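Local coordinates for glucocorticoid Modulatory Element Binding protein-1 (Homo sapiens, PDB 1OQJ) that binds glucocorticoid modulatory elements in promoter DNA through this SAND domain, raises sensitivity to low glucocorticoid levels and serves parvovirus replication as an auxiliary factor, at residues 35-38 against 39-42; 79-82 against 83-87; 57-60 against 61-64; 42-45 against 46-49. One frame throughout, in Å; residues are numbered along the deposited sequence.

How the contacts relate
Along the chain the order is contact 1, contact 4, contact 3 and contact 2. Contact 1 turns the hairpin of strands 36-38 and 41-43 at the edge of the four-stranded antiparallel sheet; contact 4, centred about 8 Å away and sharing Leu42, leads the last strand into helix 45-51. Contact 3, its centre about 11 Å from that of contact 4, starts helix 60-63. Contact 2 lies beyond helix 71-76, its centre about 19 Å from that of contact 3. Trp60, next to the DNA-binding Lys61, packs on Pro45 on one hand and on Phe82, beside the zinc ligand His85, on the other, and so links contacts 4, 3 and 2.

Contact 1: 35-38 against 39-42; sequences CVKF and NDQL
One face of the Phe38 ring carries the side-chain amide of Asn39, whose ND2 stands 3.6 Å above the ring plane and displaced toward the rim; the ring and amide planes are 35° apart. Elsewhere the same ring meets Phe48 of helix 45-51 edge-to-face. Phe38 and Asn39 belong to the tip of a beta hairpin, a type I' turn from Phe38 to Gln41 that joins strands 36-38 and 41-43 of the SAND domain sheet. Phe38 and Gln41 form the hydrogen-bonded pair: Phe38 N gives a nearly straight bond to Gln41 O (2.9 Å), and Gln41 N returns one to Phe38 O from above the carbonyl plane. A water also donates to Phe38 O and to Gln41 OE1, tying the glutamine side chain back to the turn. Lys37 and Leu42, the non-hydrogen-bonded pair, put their side chains on the other face. Lys37 runs extended to CE and then bends (chi4 -67°), which brings its amine alongside Asp40 in a long salt bridge, NZ to OD2 3.6 Å. At the open end of the hairpin, away from the turn, Cys35 and Val36 both face Ile43 in a classic beta bulge. A second water accepts from Lys37 NZ at 2.7 Å and from Asp40 N.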
loop_
_atom_site.group_PDB
_atom_site.type_symbol
_atom_site.label_atom_id
_atom_site.label_comp_id
_atom_site.label_asym_id
_atom_site.label_seq_id
_atom_site.Cartn_x
_atom_site.Cartn_y
_atom_site.Cartn_z
ATOM N N CYS A 35 -3.825 5.814 -3.052
ATOM C CA CYS A 35 -4.671 4.662 -2.790
ATOM C C CYS A 35 -4.821 4.353 -1.305
ATOM O O CYS A 35 -5.390 3.329 -0.932
ATOM C CB CYS A 35 -4.096 3.436 -3.507
ATOM S SG CYS A 35 -2.407 2.986 -3.014
ATOM N N VAL A 36 -4.311 5.240 -0.460
ATOM C CA VAL A 36 -4.397 5.046 0.981
ATOM C C VAL A 36 -5.239 6.139 1.627
ATOM O O VAL A 36 -4.962 7.324 1.451
ATOM C CB VAL A 36 -2.997 5.072 1.629
ATOM C CG1 VAL A 36 -3.118 4.995 3.142
ATOM C CG2 VAL A 36 -2.160 3.914 1.104
ATOM N N LYS A 37 -6.273 5.743 2.365
ATOM C CA LYS A 37 -7.115 6.719 3.047
ATOM C C LYS A 37 -6.547 6.889 4.454
ATOM O O LYS A 37 -6.476 5.930 5.229
ATOM C CB LYS A 37 -8.568 6.233 3.102
ATOM C CG LYS A 37 -9.555 7.241 3.691
ATOM C CD LYS A 37 -10.993 6.746 3.560
ATOM C CE LYS A 37 -11.982 7.719 4.191
ATOM N NZ LYS A 37 -11.848 7.796 5.678
ATOM N N PHE A 38 -6.126 8.112 4.765
ATOM C CA PHE A 38 -5.534 8.437 6.056
ATOM C C PHE A 38 -6.098 9.784 6.492
ATOM O O PHE A 38 -5.883 10.796 5.824
ATOM C CB PHE A 38 -4.014 8.516 5.901
ATOM C CG PHE A 38 -3.274 8.701 7.191
ATOM C CD1 PHE A 38 -3.469 7.827 8.256
ATOM C CD2 PHE A 38 -2.341 9.724 7.324
ATOM C CE1 PHE A 38 -2.737 7.966 9.443
ATOM C CE2 PHE A 38 -1.605 9.873 8.502
ATOM C CZ PHE A 38 -1.805 8.990 9.562
ATOM N N ASN A 39 -6.822 9.784 7.607
ATOM C CA ASN A 39 -7.452 10.994 8.127
ATOM C C ASN A 39 -8.350 11.653 7.082
ATOM O O ASN A 39 -8.346 12.873 6.896
ATOM C CB ASN A 39 -6.395 11.972 8.644
ATOM C CG ASN A 39 -5.703 11.455 9.887
ATOM O OD1 ASN A 39 -6.344 10.868 10.762
ATOM N ND2 ASN A 39 -4.397 11.670 9.980
ATOM N N ASP A 40 -9.127 10.808 6.410
ATOM C CA ASP A 40 -10.082 11.208 5.382
ATOM C C ASP A 40 -9.461 11.833 4.139
ATOM O O ASP A 40 -10.132 12.546 3.392
ATOM C CB ASP A 40 -11.128 12.166 5.960
ATOM C CG ASP A 40 -12.450 12.091 5.216
ATOM O OD1 ASP A 40 -13.305 12.979 5.413
ATOM O OD2 ASP A 40 -12.633 11.131 4.434
ATOM N N GLN A 41 -8.179 11.569 3.923
ATOM C CA GLN A 41 -7.491 12.088 2.752
ATOM C C GLN A 41 -6.895 10.918 1.977
ATOM O O GLN A 41 -6.368 9.984 2.577
ATOM C CB GLN A 41 -6.370 13.047 3.163
ATOM C CG GLN A 41 -5.550 13.542 1.984
ATOM C CD GLN A 41 -4.416 14.456 2.392
ATOM O OE1 GLN A 41 -3.692 14.178 3.349
ATOM N NE2 GLN A 41 -4.243 15.548 1.654
ATOM N N LEU A 42 -6.993 10.958 0.652
ATOM C CA LEU A 42 -6.429 9.892 -0.161
ATOM C C LEU A 42 -4.988 10.288 -0.462
ATOM O O LEU A 42 -4.741 11.307 -1.119
ATOM C CB LEU A 42 -7.217 9.734 -1.467
ATOM C CG LEU A 42 -6.895 8.502 -2.316
ATOM C CD1 LEU A 42 -7.311 7.242 -1.569
ATOM C CD2 LEU A 42 -7.631 8.589 -3.646
HETATM O O HOH W 1 -9.488 8.103 6.911
HETATM O O HOH W 2 -3.624 12.630 5.716
#

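Contact 2: 79-82 against 83-87; sequences QIDF and YQHDK. With ZN (zinc ion), chain C.
Asp81 OD2 accepts the shortest cross-contact bond, from His85 ND1 at 2.8 Å, and the bond is close to straight. The oxygen lies in the plane of the imidazole; the histidine N-H comes from above the carboxylate plane, and the two flat groups stand 76° apart. Asp81 CG lies anti to the backbone N (chi1 -166°), which swings the carboxylate toward the histidine; its other oxygen, OD1, takes a weak bond from Phe82 N. At the far end of the imidazole, NE2 binds the zinc ion at 2.1 Å. Asp81 is therefore a second-shell residue: together with the zinc bond it helps fix the rotation of the ring, commits the ND1 proton to the carboxylate and would probably strengthen NE2 as a donor to the metal. Phe82 turns the edge of its ring to one face of the imidazole, a T-shaped stack with CD1 3.4 Å from His85 CE1 and the planes at 87°, while its CB makes a CH-pi contact over that face. A type II turn from Phe82 to His85 folds the chain back, closed by His85 N to Phe82 O at 3.1 Å. Cys28, Cys89 and Cys93 complete the zinc site. The loop follows helix 71-76, against which Asp81 and Phe82 pack through Met75, and Tyr83 meets Trp23, just beyond strand 17-22, edge-to-face.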
loop_
_atom_site.group_PDB
_atom_site.type_symbol
_atom_site.label_atom_id
_atom_site.label_comp_id
_atom_site.label_asym_id
_atom_site.label_seq_id
_atom_site.Cartn_x
_atom_site.Cartn_y
_atom_site.Cartn_z
ATOM N N GLN A 79 -2.323 -12.714 -3.220
ATOM C CA GLN A 79 -3.635 -12.501 -2.624
ATOM C C GLN A 79 -3.983 -11.024 -2.499
ATOM O O GLN A 79 -5.151 -10.645 -2.599
ATOM C CB GLN A 79 -3.703 -13.168 -1.251
ATOM C CG GLN A 79 -3.694 -14.693 -1.306
ATOM C CD GLN A 79 -4.897 -15.253 -2.043
ATOM O OE1 GLN A 79 -6.038 -14.907 -1.736
ATOM N NE2 GLN A 79 -4.649 -16.128 -3.014
ATOM N N ILE A 80 -2.974 -10.191 -2.269
ATOM C CA ILE A 80 -3.203 -8.759 -2.148
ATOM C C ILE A 80 -2.101 -8.014 -2.897
ATOM O O ILE A 80 -1.322 -7.256 -2.314
ATOM C CB ILE A 80 -3.228 -8.321 -0.668
ATOM C CG1 ILE A 80 -4.197 -9.215 0.120
ATOM C CG2 ILE A 80 -3.673 -6.866 -0.571
ATOM C CD1 ILE A 80 -4.213 -8.961 1.610
ATOM N N ASP A 81 -2.043 -8.253 -4.201
ATOM C CA ASP A 81 -1.061 -7.620 -5.074
ATOM C C ASP A 81 -1.747 -6.449 -5.778
ATOM O O ASP A 81 -2.945 -6.232 -5.605
ATOM C CB ASP A 81 -0.566 -8.652 -6.095
ATOM C CG ASP A 81 0.685 -8.210 -6.835
ATOM O OD1 ASP A 81 1.350 -7.257 -6.382
ATOM O OD2 ASP A 81 1.004 -8.843 -7.862
ATOM N N PHE A 82 -0.997 -5.688 -6.566
ATOM C CA PHE A 82 -1.582 -4.557 -7.280
ATOM C C PHE A 82 -2.787 -5.000 -8.107
ATOM O O PHE A 82 -2.788 -6.093 -8.682
ATOM C CB PHE A 82 -0.558 -3.942 -8.227
ATOM C CG PHE A 82 0.647 -3.378 -7.542
ATOM C CD1 PHE A 82 1.919 -3.854 -7.850
ATOM C CD2 PHE A 82 0.522 -2.334 -6.632
ATOM C CE1 PHE A 82 3.060 -3.293 -7.265
ATOM C CE2 PHE A 82 1.654 -1.766 -6.039
ATOM C CZ PHE A 82 2.923 -2.243 -6.358
ATOM N N TYR A 83 -3.802 -4.145 -8.188
ATOM C CA TYR A 83 -4.993 -4.459 -8.973
ATOM C C TYR A 83 -4.621 -4.629 -10.446
ATOM O O TYR A 83 -3.986 -3.753 -11.043
ATOM C CB TYR A 83 -6.025 -3.336 -8.818
ATOM C CG TYR A 83 -7.336 -3.590 -9.522
ATOM C CD1 TYR A 83 -8.037 -4.774 -9.320
ATOM C CD2 TYR A 83 -7.883 -2.639 -10.377
ATOM C CE1 TYR A 83 -9.251 -5.005 -9.954
ATOM C CE2 TYR A 83 -9.103 -2.860 -11.017
ATOM C CZ TYR A 83 -9.778 -4.045 -10.800
ATOM O OH TYR A 83 -10.975 -4.293 -11.439
ATOM N N GLN A 84 -5.018 -5.762 -11.024
ATOM C CA GLN A 84 -4.737 -6.079 -12.426
ATOM C C GLN A 84 -3.245 -6.108 -12.737
ATOM O O GLN A 84 -2.834 -5.779 -13.847
ATOM C CB GLN A 84 -5.409 -5.059 -13.354
ATOM C CG GLN A 84 -6.912 -4.958 -13.201
ATOM C CD GLN A 84 -7.533 -4.067 -14.260
ATOM O OE1 GLN A 84 -7.313 -2.854 -14.279
ATOM N NE2 GLN A 84 -8.305 -4.668 -15.153
ATOM N N HIS A 85 -2.432 -6.526 -11.773
ATOM C CA HIS A 85 -0.989 -6.535 -11.981
ATOM C C HIS A 85 -0.506 -7.354 -13.171
ATOM O O HIS A 85 0.533 -7.042 -13.754
ATOM C CB HIS A 85 -0.266 -7.009 -10.719
ATOM C CG HIS A 85 1.144 -6.518 -10.621
ATOM N ND1 HIS A 85 2.042 -7.002 -9.697
ATOM C CD2 HIS A 85 1.799 -5.562 -11.320
ATOM C CE1 HIS A 85 3.192 -6.363 -9.830
ATOM N NE2 HIS A 85 3.070 -5.484 -10.808
ATOM N N ASP A 86 -1.247 -8.393 -13.538
ATOM C CA ASP A 86 -0.828 -9.212 -14.665
ATOM C C ASP A 86 -0.914 -8.462 -15.994
ATOM O O ASP A 86 -0.330 -8.895 -16.986
ATOM C CB ASP A 86 -1.657 -10.498 -14.739
ATOM C CG ASP A 86 -3.139 -10.233 -14.895
ATOM O OD1 ASP A 86 -3.881 -11.192 -15.188
ATOM O OD2 ASP A 86 -3.565 -9.074 -14.719
ATOM N N LYS A 87 -1.621 -7.334 -16.017
ATOM C CA LYS A 87 -1.766 -6.557 -17.249
ATOM C C LYS A 87 -1.308 -5.108 -17.119
ATOM O O LYS A 87 -0.963 -4.462 -18.110
ATOM C CB LYS A 87 -3.226 -6.581 -17.711
ATOM C CG LYS A 87 -3.763 -7.976 -17.977
ATOM C CD LYS A 87 -5.243 -7.955 -18.311
ATOM C CE LYS A 87 -5.770 -9.369 -18.515
ATOM N NZ LYS A 87 -7.234 -9.391 -18.789
HETATM ZN ZN ZN C . 4.499 -4.103 -11.473
#

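Contact 3: 57-60 against 61-64; sequences LKDW and KRAI
Trp60 lies beneath the aliphatic chain of Lys61, whose CG sits over the six-membered ring in a CH-pi contact, 3.5 Å from its centroid and 12° off the normal. Further out Lys61 CE stays above CZ2, and a bend at chi4 (66°) turns NZ toward the indole nitrogen; a water in the ring plane accepts from both Trp60 NE1 and Lys61 NZ. At the edge of the indole, CE3 meets Ile64 CD1 at 4.0 Å. Trp60 opens helix 60-63, and Asp59 is its N-cap; Lys58, Asp59, Trp60 and Lys61 are the KDWK motif of the SAND domain. Asp59 OD1 takes a weak capping bond from Arg62 N, and a second water donates to OD1 while accepting from Lys61 N and NZ. Asp59 O receives Arg62 N and Ala63 N, the latter in the carbonyl plane. The other carboxylate oxygen, OD2, forms a salt bridge with Arg62 NH1 at 2.7 Å, met on its syn side, with carboxylate and guanidinium planes 73° apart. Leu57 CD2 packs on Arg62 and Ala63 at the end of the helix, 3.8 Å from Ala63 CB. Lys58 and Lys61 are DNA-binding residues, as is Arg72, which Lys61 touches. The buried Trp60 side chain packs on Pro45 and Val49 of helix 45-51, on Leu71 and on Phe82, while Ile64 N closes a helical bond to Trp60 O at 3.0 Å.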
loop_
_atom_site.group_PDB
_atom_site.type_symbol
_atom_site.label_atom_id
_atom_site.label_comp_id
_atom_site.label_asym_id
_atom_site.label_seq_id
_atom_site.Cartn_x
_atom_site.Cartn_y
_atom_site.Cartn_z
ATOM N N LEU A 57 13.444 3.683 6.209
ATOM C CA LEU A 57 13.590 2.281 5.840
ATOM C C LEU A 57 13.815 2.137 4.339
ATOM O O LEU A 57 14.384 1.145 3.875
ATOM C CB LEU A 57 12.338 1.504 6.249
ATOM C CG LEU A 57 12.335 0.004 5.955
ATOM C CD1 LEU A 57 13.379 -0.685 6.819
ATOM C CD2 LEU A 57 10.953 -0.570 6.230
ATOM N N LYS A 58 13.371 3.139 3.587
ATOM C CA LYS A 58 13.495 3.142 2.135
ATOM C C LYS A 58 12.912 1.873 1.526
ATOM O O LYS A 58 13.486 1.292 0.607
ATOM C CB LYS A 58 14.959 3.297 1.709
ATOM C CG LYS A 58 15.568 4.641 2.080
ATOM C CD LYS A 58 16.908 4.871 1.389
ATOM C CE LYS A 58 16.737 5.118 -0.104
ATOM N NZ LYS A 58 18.033 5.445 -0.767
ATOM N N ASP A 59 11.769 1.446 2.052
ATOM C CA ASP A 59 11.093 0.254 1.552
ATOM C C ASP A 59 9.644 0.297 2.023
ATOM O O ASP A 59 9.284 -0.359 3.002
ATOM C CB ASP A 59 11.767 -1.009 2.086
ATOM C CG ASP A 59 11.355 -2.252 1.321
ATOM O OD1 ASP A 59 10.217 -2.280 0.806
ATOM O OD2 ASP A 59 12.163 -3.201 1.241
ATOM N N TRP A 60 8.815 1.067 1.328
ATOM C CA TRP A 60 7.420 1.196 1.723
ATOM C C TRP A 60 6.675 -0.129 1.820
ATOM O O TRP A 60 5.800 -0.279 2.668
ATOM C CB TRP A 60 6.669 2.144 0.778
ATOM C CG TRP A 60 6.493 1.642 -0.623
ATOM C CD1 TRP A 60 7.371 1.768 -1.658
ATOM C CD2 TRP A 60 5.352 0.947 -1.145
ATOM N NE1 TRP A 60 6.845 1.198 -2.796
ATOM C CE2 TRP A 60 5.607 0.686 -2.508
ATOM C CE3 TRP A 60 4.137 0.520 -0.592
ATOM C CZ2 TRP A 60 4.692 0.017 -3.328
ATOM C CZ3 TRP A 60 3.225 -0.147 -1.409
ATOM C CH2 TRP A 60 3.509 -0.391 -2.761
ATOM N N LYS A 61 7.030 -1.091 0.971
ATOM C CA LYS A 61 6.360 -2.388 0.988
ATOM C C LYS A 61 6.650 -3.172 2.260
ATOM O O LYS A 61 5.885 -4.057 2.631
ATOM C CB LYS A 61 6.759 -3.223 -0.227
ATOM C CG LYS A 61 6.455 -2.565 -1.556
ATOM C CD LYS A 61 6.783 -3.493 -2.712
ATOM C CE LYS A 61 6.849 -2.738 -4.029
ATOM N NZ LYS A 61 7.991 -1.779 -4.048
ATOM N N ARG A 62 7.759 -2.862 2.924
ATOM C CA ARG A 62 8.082 -3.548 4.164
ATOM C C ARG A 62 7.676 -2.707 5.376
ATOM O O ARG A 62 7.480 -3.238 6.467
ATOM C CB ARG A 62 9.577 -3.895 4.217
ATOM C CG ARG A 62 9.973 -5.050 3.293
ATOM C CD ARG A 62 11.376 -5.557 3.611
ATOM N NE ARG A 62 11.685 -6.817 2.937
ATOM C CZ ARG A 62 11.916 -6.938 1.633
ATOM N NH1 ARG A 62 11.879 -5.873 0.846
ATOM N NH2 ARG A 62 12.182 -8.131 1.115
ATOM N N ALA A 63 7.533 -1.398 5.173
ATOM C CA ALA A 63 7.139 -0.484 6.244
ATOM C C ALA A 63 5.645 -0.607 6.541
ATOM O O ALA A 63 5.219 -0.510 7.691
ATOM C CB ALA A 63 7.471 0.952 5.853
ATOM N N ILE A 64 4.850 -0.807 5.494
ATOM C CA ILE A 64 3.408 -0.959 5.657
ATOM C C ILE A 64 3.080 -2.412 5.971
ATOM O O ILE A 64 3.622 -3.327 5.350
ATOM C CB ILE A 64 2.652 -0.556 4.377
ATOM C CG1 ILE A 64 2.906 0.921 4.069
ATOM C CG2 ILE A 64 1.157 -0.817 4.542
ATOM C CD1 ILE A 64 2.200 1.416 2.815
HETATM O O HOH W 3 9.205 -0.952 -1.374
HETATM O O HOH W 4 7.156 0.278 -5.785
#

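Contact 4: 42-45 against 46-49; sequences LISP and KHFV
Ser44 reaches His47 through its hydroxyl. From CB, which lies 4.0 Å from Lys46 N, the side chain turns so that OG stands between the backbone N and the carbonyl carbon (chi1 67°), a position that brings the oxygen back over the start of the helix. There OG accepts from His47 N at 3.2 Å, with an angle of 159° at the hydrogen, and at the same time rests over one face of the His47 imidazole, 3.4 Å above the plane and shifted toward the rim. A water that accepts from Ser44 N lies 2.8 Å from His47 ND1, so Ser44 meets His47 directly through OG and, by way of the water, through its backbone N. This is an N-cap: Ser44 ends the run from strand 41-43 and precedes helix 45-51, with Pro45 as the first helical residue, where a proline fits because its missing N-H is not needed for a bond within the helix. The regular bonds begin at once, Phe48 N to Ser44 O and Val49 N to Pro45 O, each 2.9 Å. Ile43, the last strand residue, points its side chain at the helix; CG1 stands between N and C, and the extended tip carries CD1 against the backbone of Phe48 and to 3.8 Å from its CB. Beyond that, the Phe48 side chain packs on Val36 and Ala19 of the sheet. On the exposed side of the helix, the Lys46 side chain touches Asn32.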
loop_
_atom_site.group_PDB
_atom_site.type_symbol
_atom_site.label_atom_id
_atom_site.label_comp_id
_atom_site.label_asym_id
_atom_site.label_seq_id
_atom_site.Cartn_x
_atom_site.Cartn_y
_atom_site.Cartn_z
ATOM N N LEU A 42 -6.993 10.958 0.652
ATOM C CA LEU A 42 -6.429 9.892 -0.161
ATOM C C LEU A 42 -4.988 10.288 -0.462
ATOM O O LEU A 42 -4.741 11.307 -1.119
ATOM C CB LEU A 42 -7.217 9.734 -1.467
ATOM C CG LEU A 42 -6.895 8.502 -2.316
ATOM C CD1 LEU A 42 -7.311 7.242 -1.569
ATOM C CD2 LEU A 42 -7.631 8.589 -3.646
ATOM N N ILE A 43 -4.042 9.498 0.035
ATOM C CA ILE A 43 -2.626 9.780 -0.180
ATOM C C ILE A 43 -1.897 8.551 -0.704
ATOM O O ILE A 43 -2.461 7.461 -0.782
ATOM C CB ILE A 43 -1.930 10.251 1.124
ATOM C CG1 ILE A 43 -1.949 9.137 2.175
ATOM C CG2 ILE A 43 -2.625 11.496 1.661
ATOM C CD1 ILE A 43 -1.237 9.508 3.468
ATOM N N SER A 44 -0.634 8.731 -1.060
ATOM C CA SER A 44 0.161 7.629 -1.576
ATOM C C SER A 44 0.824 6.848 -0.449
ATOM O O SER A 44 0.953 7.338 0.671
ATOM C CB SER A 44 1.266 8.169 -2.479
ATOM O OG SER A 44 2.200 8.910 -1.706
ATOM N N PRO A 45 1.247 5.609 -0.738
ATOM C CA PRO A 45 1.913 4.782 0.269
ATOM C C PRO A 45 3.187 5.488 0.753
ATOM O O PRO A 45 3.535 5.411 1.929
ATOM C CB PRO A 45 2.220 3.496 -0.497
ATOM C CG PRO A 45 1.042 3.381 -1.408
ATOM C CD PRO A 45 0.875 4.803 -1.917
ATOM N N LYS A 46 3.876 6.175 -0.157
ATOM C CA LYS A 46 5.099 6.884 0.208
ATOM C C LYS A 46 4.800 7.951 1.254
ATOM O O LYS A 46 5.534 8.091 2.234
ATOM C CB LYS A 46 5.741 7.538 -1.019
ATOM C CG LYS A 46 7.093 8.174 -0.721
ATOM C CD LYS A 46 7.721 8.783 -1.964
ATOM C CE LYS A 46 9.138 9.258 -1.677
ATOM N NZ LYS A 46 9.766 9.921 -2.855
ATOM N N HIS A 47 3.719 8.699 1.057
ATOM C CA HIS A 47 3.363 9.740 2.014
ATOM C C HIS A 47 2.857 9.160 3.327
ATOM O O HIS A 47 3.191 9.669 4.399
ATOM C CB HIS A 47 2.337 10.693 1.402
ATOM C CG HIS A 47 2.920 11.599 0.363
ATOM N ND1 HIS A 47 2.150 12.392 -0.459
ATOM C CD2 HIS A 47 4.209 11.846 0.021
ATOM C CE1 HIS A 47 2.937 13.087 -1.263
ATOM N NE2 HIS A 47 4.191 12.775 -0.991
ATOM N N PHE A 48 2.062 8.098 3.256
ATOM C CA PHE A 48 1.569 7.474 4.475
ATOM C C PHE A 48 2.758 7.015 5.319
ATOM O O PHE A 48 2.824 7.284 6.518
ATOM C CB PHE A 48 0.682 6.274 4.133
ATOM C CG PHE A 48 0.258 5.472 5.329
ATOM C CD1 PHE A 48 -0.353 6.093 6.417
ATOM C CD2 PHE A 48 0.467 4.095 5.371
ATOM C CE1 PHE A 48 -0.753 5.358 7.536
ATOM C CE2 PHE A 48 0.070 3.345 6.481
ATOM C CZ PHE A 48 -0.540 3.981 7.566
ATOM N N VAL A 49 3.697 6.325 4.681
ATOM C CA VAL A 49 4.882 5.831 5.369
ATOM C C VAL A 49 5.683 6.974 5.988
ATOM O O VAL A 49 6.188 6.854 7.107
ATOM C CB VAL A 49 5.775 5.021 4.398
ATOM C CG1 VAL A 49 7.124 4.709 5.046
ATOM C CG2 VAL A 49 5.069 3.727 4.016
HETATM O O HOH W 5 -0.120 11.565 -1.806
#